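Local coordinates for phosphate-binding protein (Xanthomonas axonopodis pv. citri, PDB 5UB7) that probably serves as a periplasmic substrate-binding protein of a phosphate- or phosphonate-type ABC transporter, here holding the triphosphate of ATP in the cleft between its lobes, at residues Val4-Arg9 with Gly58-Val63; Gly77-Leu82 with Val213-Thr218; Ser163-Ala168 with His191-Phe196. All coordinates share one frame; numbering follows the deposited sequence. Where two conformers were deposited one is given.

Contact 1. Residues Val4-Arg9 with Gly58-Val63; sequences VLVLGR and GRVDWV. With ATP (adenosine-5'-triphosphate), chain C.
L7 lays CD1 over the face of the W62 indole. The methyl stands 3.8 Å from the centroid of the five-membered ring, 16° off its normal, a CH-pi contact. CD2 of L7 reaches the six-membered ring near CZ3 and CH2. L5 sits two residues earlier on the same strand, and its CD2 meets W62 CE3 obliquely at 4.0 Å. W62 CG is anti to the backbone N (chi1 158°), which places the indole beside both leucines. On the five-membered ring, W62 NE1 is hydrogen-bonded to E214. Strands 4-8 and 62-65 run parallel here, inside one lobe of the periplasmic binding protein fold. L7 pairs with W62 and G8 with V63, and G8 N donates to W62 O at 2.9 Å. V6 O takes two donors, D61 N at 2.9 Å and W62 N at 3.0 Å, the second in the carbonyl plane. D61 crosses V6 at about a right angle. Its OD2 accepts from V6 N at 2.8 Å through the anti lone pair, while OD1 makes a salt bridge with R217. On the V63 side, V60 CG1 lies near G8 N. Beyond the strand end R9 bends at chi3 and carries its guanidinium to the ligand. Its NH2 donates to ATP O1B at 3.0 Å, and its NH1 reaches O2A by a weak bond.

Contact 2. Residues Gly77-Leu82 with Val213-Thr218; sequences GSAHPL and VEMVRT
H80 and V216 form a hydrogen-bonded pair of the antiparallel strands 79-87 and 209-217, in the same lobe of the periplasmic binding protein fold as helices 67-75 and 222-235. H80 N donates to V216 O, and V216 N to H80 O, both at 2.9 Å. Farther along, L82 N gives a shorter bond of 2.7 Å to E214 O. The non-hydrogen-bonded pairs on either side of H80 are A79 with R217 and P81 with M215.

M215 can be followed from its root. CB comes to 3.8 Å from H80 O. CG is anti to the carbonyl carbon (chi1 -57°), and further bends at chi2 and chi3 fold the chain back along P81, so the two side chains lie side by side. SD then sits 3.6 Å from P81 CA and also touches CG and CD of the ring. The terminal CE turns to the backbone of H80 and comes within 4.2 Å of A79 CB. P81 CB meets V213 CG2 on this same side, and A70 of helix 67-75 touches both V213 and M215.

On the other side, L82 CD1 packs on V216 CG1. The imidazole of H80 has V216 O over one face. Its NE2 bonds to E225 of helix 222-235 and also touches V216 CG2. E214 turns to other partners: its carboxylate is hydrogen-bonded to W62, S64 and T85.

T218 ends the pairing. Its N makes a weak bond to S78 O, and its OG1 donates to a lone pair of G77 O. Its CG2 meets the H80 ring at the edge, in plane, 3.4 Å from ND1.

Contact 3. Residues Ser163-Ala168 with His191-Phe196; sequences SKLNVA and HMPPVF. With ATP (adenosine-5'-triphosphate), chain C.
K164 CG lies anti to the carbonyl carbon (chi1 -73°), and the chain is extended from there to NZ. This sets CB against H191 while the amine travels on to the ATP. H191 has the same kind of first torsion (chi1 -49°), which brings CG and CD2 of its ring beside K164 CB. K164 CB is 3.8 Å from H191 CG, and K164 CD lies over one face of the imidazole. NZ donates to ATP O2B at 2.7 Å and more weakly to O3B and O3G, so it grips the beta and gamma phosphates. D185 is a long, weak ion partner of the same amine. Segment 163-168 holds the N-cap and the start of helix 164-172, in the lobe across the ligand cleft from strand 4-8. S163 is that N-cap, and its OG accepts from N166 N at 2.7 Å. The loop 191-193 runs over the helix start into the short helix 194-197, with P193 as N-cap. L165 lies slantwise to P193, with L165 CD1 3.7 Å from P193 CG. A168 CB faces H191 O at 3.5 Å. F196 sets CD2 obliquely against A168, 4.0 Å from its CB, and its ring stacks with that of H172.

From the N terminus, strand 4-8 comes first. Contact 1 closes a loop of 48 residues when the chain returns at 58-63 beside it. The chain then enters 77-82, whose partner 213-218 arrives only after 130 residues. Contact 3 closes inside that long loop, with 22 residues between its segments. So contact 1 precedes contact 2 in series, and contact 3 is nested in contact 2. Contacts 1 and 2 touch, because strands 62-65 and 209-217 are neighbours: V63 O lies 2.8 Å from M215 N. Contact 3 sits in the other lobe, its centre about 31 Å from that of contact 1. ATP bridges these two, held by R9 and K164.

Contact 1. Residues Val4-Arg9 with Gly58-Val63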
loop_
_atom_site.group_PDB
_atom_site.type_symbol
_atom_site.label_atom_id
_atom_site.label_comp_id
_atom_site.label_asym_id
_atom_site.label_seq_id
_atom_site.Cartn_x
_atom_site.Cartn_y
_atom_site.Cartn_z
ATOM N N VAL A 4 8.179 15.990 -19.860
ATOM C CA VAL A 4 8.711 15.484 -18.594
ATOM C C VAL A 4 7.930 14.258 -18.190
ATOM O O VAL A 4 6.723 14.220 -18.409
ATOM C CB VAL A 4 8.567 16.482 -17.421
ATOM C CG1 VAL A 4 9.541 16.102 -16.307
ATOM C CG2 VAL A 4 8.759 17.918 -17.887
ATOM N N LEU A 5 8.610 13.269 -17.592
ATOM C CA LEU A 5 7.910 12.106 -16.998
ATOM C C LEU A 5 8.012 12.242 -15.510
ATOM O O LEU A 5 9.134 12.301 -14.955
ATOM C CB LEU A 5 8.499 10.768 -17.446
ATOM C CG LEU A 5 7.826 9.491 -16.898
ATOM C CD1 LEU A 5 6.402 9.342 -17.429
ATOM C CD2 LEU A 5 8.649 8.245 -17.237
ATOM N N VAL A 6 6.854 12.333 -14.853
ATOM C CA VAL A 6 6.851 12.493 -13.419
ATOM C C VAL A 6 6.358 11.223 -12.718
ATOM O O VAL A 6 5.200 10.796 -12.872
ATOM C CB VAL A 6 6.086 13.755 -12.968
ATOM C CG1 VAL A 6 6.329 14.003 -11.484
ATOM C CG2 VAL A 6 6.551 14.973 -13.760
ATOM N N LEU A 7 7.281 10.646 -11.939
ATOM C CA LEU A 7 7.049 9.447 -11.121
ATOM C C LEU A 7 6.771 9.853 -9.681
ATOM O O LEU A 7 7.418 10.727 -9.154
ATOM C CB LEU A 7 8.289 8.538 -11.172
ATOM C CG LEU A 7 8.400 7.337 -10.243
ATOM C CD1 LEU A 7 7.162 6.438 -10.293
ATOM C CD2 LEU A 7 9.674 6.581 -10.605
ATOM N N GLY A 8 5.823 9.216 -9.030
ATOM C CA GLY A 8 5.688 9.399 -7.589
ATOM C C GLY A 8 5.011 8.264 -6.875
ATOM O O GLY A 8 4.681 7.237 -7.476
ATOM N N ARG A 9 4.812 8.472 -5.578
ATOM C CA ARG A 9 3.895 7.660 -4.782
ATOM C C ARG A 9 3.365 8.442 -3.595
ATOM O O ARG A 9 3.902 9.490 -3.254
ATOM C CB ARG A 9 4.570 6.387 -4.275
ATOM C CG ARG A 9 5.728 6.602 -3.308
ATOM C CD ARG A 9 6.080 5.300 -2.615
ATOM N NE ARG A 9 5.305 5.112 -1.410
ATOM C CZ ARG A 9 5.158 3.959 -0.768
ATOM N NH1 ARG A 9 5.725 2.830 -1.205
ATOM N NH2 ARG A 9 4.407 3.928 0.334
ATOM N N GLY A 58 -2.239 16.818 -13.914
ATOM C CA GLY A 58 -1.093 16.480 -14.760
ATOM C C GLY A 58 0.266 16.795 -14.155
ATOM O O GLY A 58 1.211 16.980 -14.889
ATOM N N ARG A 59 0.370 16.874 -12.839
ATOM C CA ARG A 59 1.632 17.109 -12.170
ATOM C C ARG A 59 2.321 15.822 -11.862
ATOM O O ARG A 59 3.491 15.837 -11.575
ATOM C CB ARG A 59 1.460 17.863 -10.840
ATOM C CG ARG A 59 0.574 19.108 -10.875
ATOM C CD ARG A 59 1.175 20.179 -11.743
ATOM N NE ARG A 59 0.550 21.495 -11.521
ATOM C CZ ARG A 59 -0.530 21.945 -12.155
ATOM N NH1 ARG A 59 -1.156 21.200 -13.057
ATOM N NH2 ARG A 59 -0.995 23.143 -11.884
ATOM N N VAL A 60 1.602 14.718 -11.816
ATOM C CA VAL A 60 2.235 13.401 -11.726
ATOM C C VAL A 60 1.687 12.523 -12.855
ATOM O O VAL A 60 0.504 12.614 -13.175
ATOM C CB VAL A 60 1.981 12.730 -10.347
ATOM C CG1 VAL A 60 2.552 11.299 -10.287
ATOM C CG2 VAL A 60 2.597 13.575 -9.256
ATOM N N ASP A 61 2.543 11.681 -13.434
ATOM C CA ASP A 61 2.157 10.755 -14.505
ATOM C C ASP A 61 2.077 9.286 -14.106
ATOM O O ASP A 61 1.251 8.563 -14.594
ATOM C CB ASP A 61 3.177 10.862 -15.625
ATOM C CG ASP A 61 3.287 12.258 -16.169
ATOM O OD1 ASP A 61 2.328 12.720 -16.788
ATOM O OD2 ASP A 61 4.331 12.894 -15.955
ATOM N N TRP A 62 2.957 8.837 -13.247
ATOM C CA TRP A 62 3.081 7.430 -12.994
ATOM C C TRP A 62 3.329 7.197 -11.508
ATOM O O TRP A 62 4.175 7.833 -10.930
ATOM C CB TRP A 62 4.236 6.925 -13.874
ATOM C CG TRP A 62 4.909 5.647 -13.443
ATOM C CD1 TRP A 62 4.343 4.565 -12.811
ATOM C CD2 TRP A 62 6.265 5.323 -13.643
ATOM N NE1 TRP A 62 5.286 3.600 -12.579
ATOM C CE2 TRP A 62 6.478 4.029 -13.088
ATOM C CE3 TRP A 62 7.349 6.005 -14.227
ATOM C CZ2 TRP A 62 7.736 3.396 -13.105
ATOM C CZ3 TRP A 62 8.614 5.373 -14.253
ATOM C CH2 TRP A 62 8.789 4.077 -13.698
ATOM N N VAL A 63 2.578 6.310 -10.864
ATOM C CA VAL A 63 2.875 5.968 -9.469
ATOM C C VAL A 63 2.953 4.453 -9.319
ATOM O O VAL A 63 2.277 3.722 -10.063
ATOM C CB VAL A 63 1.835 6.566 -8.505
ATOM C CG1 VAL A 63 1.745 8.075 -8.664
ATOM C CG2 VAL A 63 0.465 5.966 -8.754
HETATM P PG ATP C . 1.021 -0.743 2.450
HETATM O O1G ATP C . 0.404 0.205 1.445
HETATM O O2G ATP C . 0.307 -2.073 2.506
HETATM O O3G ATP C . 1.245 -0.102 3.829
HETATM P PB ATP C . 3.716 -0.122 1.545
HETATM O O1B ATP C . 3.307 1.159 0.812
HETATM O O2B ATP C . 4.622 0.013 2.744
HETATM O O3B ATP C . 2.522 -1.153 1.935
HETATM P PA ATP C . 6.019 -1.326 0.327
HETATM O O1A ATP C . 6.125 -2.175 -0.914
HETATM O O2A ATP C . 6.703 0.029 0.429
HETATM O O3A ATP C . 4.427 -1.086 0.449
HETATM O "O5'" ATP C . 6.387 -2.329 1.567
#

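Contact 2. Residues Gly77-Leu82 with Val213-Thr218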
loop_
_atom_site.group_PDB
_atom_site.type_symbol
_atom_site.label_atom_id
_atom_site.label_comp_id
_atom_site.label_asym_id
_atom_site.label_seq_id
_atom_site.Cartn_x
_atom_site.Cartn_y
_atom_site.Cartn_z
ATOM N N GLY A 77 -11.283 8.982 -10.125
ATOM C CA GLY A 77 -11.207 9.315 -11.553
ATOM C C GLY A 77 -9.834 9.705 -12.108
ATOM O O GLY A 77 -9.709 10.077 -13.294
ATOM N N SER A 78 -8.802 9.582 -11.278
ATOM C CA SER A 78 -7.552 10.246 -11.539
ATOM C C SER A 78 -6.442 9.357 -12.158
ATOM O O SER A 78 -5.452 9.881 -12.644
ATOM C CB SER A 78 -7.084 10.919 -10.241
ATOM O OG SER A 78 -6.464 10.012 -9.348
ATOM N N ALA A 79 -6.593 8.032 -12.149
ATOM C CA ALA A 79 -5.568 7.127 -12.692
ATOM C C ALA A 79 -6.122 5.749 -13.047
ATOM O O ALA A 79 -7.199 5.390 -12.606
ATOM C CB ALA A 79 -4.439 6.989 -11.677
ATOM N N HIS A 80 -5.368 4.970 -13.822
ATOM C CA HIS A 80 -5.759 3.590 -14.138
ATOM C C HIS A 80 -4.534 2.655 -14.183
ATOM O O HIS A 80 -3.416 3.125 -14.354
ATOM C CB HIS A 80 -6.523 3.544 -15.473
ATOM C CG HIS A 80 -5.741 4.075 -16.636
ATOM N ND1 HIS A 80 -5.657 5.419 -16.915
ATOM C CD2 HIS A 80 -4.959 3.454 -17.544
ATOM C CE1 HIS A 80 -4.880 5.608 -17.967
ATOM N NE2 HIS A 80 -4.436 4.428 -18.364
ATOM N N PRO A 81 -4.740 1.332 -14.029
ATOM C CA PRO A 81 -3.606 0.404 -13.939
ATOM C C PRO A 81 -2.811 0.250 -15.249
ATOM O O PRO A 81 -3.406 0.236 -16.285
ATOM C CB PRO A 81 -4.273 -0.942 -13.546
ATOM C CG PRO A 81 -5.553 -0.578 -12.933
ATOM C CD PRO A 81 -5.996 0.685 -13.613
ATOM N N LEU A 82 -1.491 0.164 -15.166
ATOM C CA LEU A 82 -0.618 -0.054 -16.320
ATOM C C LEU A 82 -0.120 -1.505 -16.335
ATOM O O LEU A 82 -0.174 -2.195 -17.347
ATOM C CB LEU A 82 0.581 0.891 -16.248
ATOM C CG LEU A 82 1.439 0.937 -17.514
ATOM C CD1 LEU A 82 0.819 1.835 -18.562
ATOM C CD2 LEU A 82 2.848 1.400 -17.195
ATOM N N VAL A 213 0.752 -2.343 -7.993
ATOM C CA VAL A 213 0.359 -2.033 -9.353
ATOM C C VAL A 213 1.020 -0.694 -9.760
ATOM O O VAL A 213 1.212 0.201 -8.948
ATOM C CB VAL A 213 -1.184 -2.037 -9.429
ATOM C CG1 VAL A 213 -1.744 -1.088 -8.383
ATOM C CG2 VAL A 213 -1.734 -1.717 -10.810
ATOM N N GLU A 214 1.417 -0.595 -11.016
ATOM C CA GLU A 214 1.815 0.672 -11.608
ATOM C C GLU A 214 0.549 1.320 -12.139
ATOM O O GLU A 214 -0.203 0.679 -12.870
ATOM C CB GLU A 214 2.803 0.426 -12.729
ATOM C CG GLU A 214 4.016 -0.375 -12.297
ATOM C CD GLU A 214 4.663 0.169 -11.043
ATOM O OE1 GLU A 214 5.197 1.312 -11.090
ATOM O OE2 GLU A 214 4.613 -0.538 -10.001
ATOM N N MET A 215 0.298 2.566 -11.745
ATOM C CA MET A 215 -0.861 3.315 -12.197
ATOM C C MET A 215 -0.348 4.508 -13.014
ATOM O O MET A 215 0.726 5.042 -12.731
ATOM C CB MET A 215 -1.670 3.830 -11.010
ATOM C CG MET A 215 -2.168 2.779 -10.008
ATOM S SD MET A 215 -3.543 1.760 -10.588
ATOM C CE MET A 215 -4.897 2.930 -10.615
ATOM N N VAL A 216 -1.100 4.914 -14.032
ATOM C CA VAL A 216 -0.735 6.096 -14.808
ATOM C C VAL A 216 -1.909 7.007 -14.843
ATOM O O VAL A 216 -3.074 6.561 -14.745
ATOM C CB VAL A 216 -0.261 5.829 -16.280
ATOM C CG1 VAL A 216 1.099 5.116 -16.326
ATOM C CG2 VAL A 216 -1.319 5.090 -17.094
ATOM N N ARG A 217 -1.600 8.291 -14.996
ATOM C CA ARG A 217 -2.632 9.307 -14.946
ATOM C C ARG A 217 -3.555 9.169 -16.163
ATOM O O ARG A 217 -3.129 8.751 -17.262
ATOM C CB ARG A 217 -2.047 10.723 -14.776
ATOM C CG ARG A 217 -1.428 11.323 -16.010
ATOM C CD ARG A 217 -1.097 12.810 -15.845
ATOM N NE ARG A 217 -0.787 13.401 -17.149
ATOM C CZ ARG A 217 -1.685 13.726 -18.081
ATOM N NH1 ARG A 217 -2.992 13.562 -17.880
ATOM N NH2 ARG A 217 -1.273 14.229 -19.229
ATOM N N THR A 218 -4.830 9.442 -15.899
ATOM C CA THR A 218 -5.892 9.445 -16.903
ATOM C C THR A 218 -5.668 10.727 -17.747
ATOM O O THR A 218 -5.417 11.803 -17.211
ATOM C CB THR A 218 -7.309 9.347 -16.229
ATOM O OG1 THR A 218 -7.380 10.208 -15.092
ATOM C CG2 THR A 218 -7.626 7.873 -15.723
#

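Contact 3. Residues Ser163-Ala168 with His191-Phe196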
loop_
_atom_site.group_PDB
_atom_site.type_symbol
_atom_site.label_atom_id
_atom_site.label_comp_id
_atom_site.label_asym_id
_atom_site.label_seq_id
_atom_site.Cartn_x
_atom_site.Cartn_y
_atom_site.Cartn_z
ATOM N N SER A 163 3.544 4.810 11.731
ATOM C CA SER A 163 4.536 3.894 11.175
ATOM C C SER A 163 4.172 2.429 11.434
ATOM O O SER A 163 3.509 2.079 12.420
ATOM C CB SER A 163 5.962 4.203 11.672
ATOM O OG SER A 163 6.253 3.607 12.936
ATOM N N LYS A 164 4.667 1.578 10.545
ATOM C CA LYS A 164 4.687 0.153 10.790
ATOM C C LYS A 164 5.354 -0.228 12.116
ATOM O O LYS A 164 4.817 -1.083 12.854
ATOM C CB LYS A 164 5.309 -0.557 9.605
ATOM C CG LYS A 164 4.337 -0.547 8.441
ATOM C CD LYS A 164 4.882 -0.987 7.103
ATOM C CE LYS A 164 3.705 -0.962 6.124
ATOM N NZ LYS A 164 3.983 -1.565 4.814
ATOM N N LEU A 165 6.477 0.430 12.446
ATOM C CA LEU A 165 7.196 0.144 13.701
ATOM C C LEU A 165 6.342 0.530 14.879
ATOM O O LEU A 165 6.236 -0.226 15.856
ATOM C CB LEU A 165 8.543 0.872 13.766
ATOM C CG LEU A 165 9.481 0.506 14.931
ATOM C CD1 LEU A 165 9.727 -0.998 14.976
ATOM C CD2 LEU A 165 10.807 1.267 14.901
ATOM N N ASN A 166 5.700 1.692 14.792
ATOM C CA ASN A 166 4.753 2.064 15.839
ATOM C C ASN A 166 3.651 1.035 16.078
ATOM O O ASN A 166 3.233 0.837 17.220
ATOM C CB ASN A 166 4.080 3.389 15.530
ATOM C CG ASN A 166 4.978 4.584 15.778
ATOM O OD1 ASN A 166 6.156 4.461 16.045
ATOM N ND2 ASN A 166 4.396 5.751 15.693
ATOM N N VAL A 167 3.151 0.392 15.027
ATOM C CA VAL A 167 2.104 -0.607 15.254
ATOM C C VAL A 167 2.651 -1.711 16.161
ATOM O O VAL A 167 1.992 -2.132 17.104
ATOM C CB VAL A 167 1.552 -1.213 13.946
ATOM C CG1 VAL A 167 0.675 -2.435 14.239
ATOM C CG2 VAL A 167 0.780 -0.157 13.151
ATOM N N ALA A 168 3.865 -2.167 15.862
ATOM C CA ALA A 168 4.490 -3.233 16.640
ATOM C C ALA A 168 4.797 -2.736 18.037
ATOM O O ALA A 168 4.480 -3.418 19.019
ATOM C CB ALA A 168 5.759 -3.742 15.952
ATOM N N HIS A 191 10.551 -3.388 10.830
ATOM C CA HIS A 191 9.188 -3.077 11.304
ATOM C C HIS A 191 8.606 -4.039 12.329
ATOM O O HIS A 191 7.717 -3.643 13.103
ATOM C CB HIS A 191 8.230 -2.977 10.124
ATOM C CG HIS A 191 8.747 -2.102 9.047
ATOM N ND1 HIS A 191 9.008 -2.568 7.780
ATOM C CD2 HIS A 191 9.140 -0.809 9.075
ATOM C CE1 HIS A 191 9.514 -1.586 7.063
ATOM N NE2 HIS A 191 9.601 -0.508 7.823
ATOM N N MET A 192 9.068 -5.286 12.326
ATOM C CA MET A 192 8.693 -6.254 13.356
ATOM C C MET A 192 9.962 -6.800 14.005
ATOM O O MET A 192 10.385 -7.916 13.696
ATOM C CB MET A 192 7.850 -7.372 12.763
ATOM C CG MET A 192 7.359 -8.356 13.804
ATOM S SD MET A 192 6.704 -7.574 15.292
ATOM C CE MET A 192 5.046 -7.209 14.731
ATOM N N PRO A 193 10.576 -6.004 14.903
ATOM C CA PRO A 193 11.792 -6.422 15.617
ATOM C C PRO A 193 11.540 -7.721 16.353
ATOM O O PRO A 193 10.511 -7.831 17.017
ATOM C CB PRO A 193 12.026 -5.307 16.624
ATOM C CG PRO A 193 11.314 -4.117 16.080
ATOM C CD PRO A 193 10.156 -4.642 15.300
ATOM N N PRO A 194 12.433 -8.714 16.191
ATOM C CA PRO A 194 12.345 -10.005 16.879
ATOM C C PRO A 194 12.099 -9.921 18.380
ATOM O O PRO A 194 11.347 -10.735 18.921
ATOM C CB PRO A 194 13.697 -10.664 16.554
ATOM C CG PRO A 194 13.974 -10.179 15.174
ATOM C CD PRO A 194 13.439 -8.764 15.109
ATOM N N VAL A 195 12.693 -8.928 19.025
ATOM C CA VAL A 195 12.394 -8.621 20.435
ATOM C C VAL A 195 10.901 -8.353 20.754
ATOM O O VAL A 195 10.437 -8.669 21.845
ATOM C CB VAL A 195 13.330 -7.500 20.973
ATOM C CG1 VAL A 195 13.100 -6.181 20.263
ATOM C CG2 VAL A 195 13.175 -7.354 22.481
ATOM N N PHE A 196 10.152 -7.786 19.810
ATOM C CA PHE A 196 8.682 -7.680 19.936
ATOM C C PHE A 196 7.956 -8.934 19.458
ATOM O O PHE A 196 7.107 -9.478 20.179
ATOM C CB PHE A 196 8.146 -6.482 19.169
ATOM C CG PHE A 196 8.692 -5.133 19.630
ATOM C CD1 PHE A 196 9.423 -4.979 20.825
ATOM C CD2 PHE A 196 8.438 -4.007 18.866
ATOM C CE1 PHE A 196 9.876 -3.746 21.206
ATOM C CE2 PHE A 196 8.911 -2.762 19.246
ATOM C CZ PHE A 196 9.626 -2.634 20.411
HETATM P PG ATP C . 1.021 -0.743 2.450
HETATM O O1G ATP C . 0.404 0.205 1.445
HETATM O O2G ATP C . 0.307 -2.073 2.506
HETATM O O3G ATP C . 1.245 -0.102 3.829
HETATM P PB ATP C . 3.716 -0.122 1.545
HETATM O O1B ATP C . 3.307 1.159 0.812
HETATM O O2B ATP C . 4.622 0.013 2.744
HETATM O O3B ATP C . 2.522 -1.153 1.935
HETATM P PA ATP C . 6.019 -1.326 0.327
HETATM O O1A ATP C . 6.125 -2.175 -0.914
HETATM O O2A ATP C . 6.703 0.029 0.429
HETATM O O3A ATP C . 4.427 -1.086 0.449
HETATM O "O5'" ATP C . 6.387 -2.329 1.567
#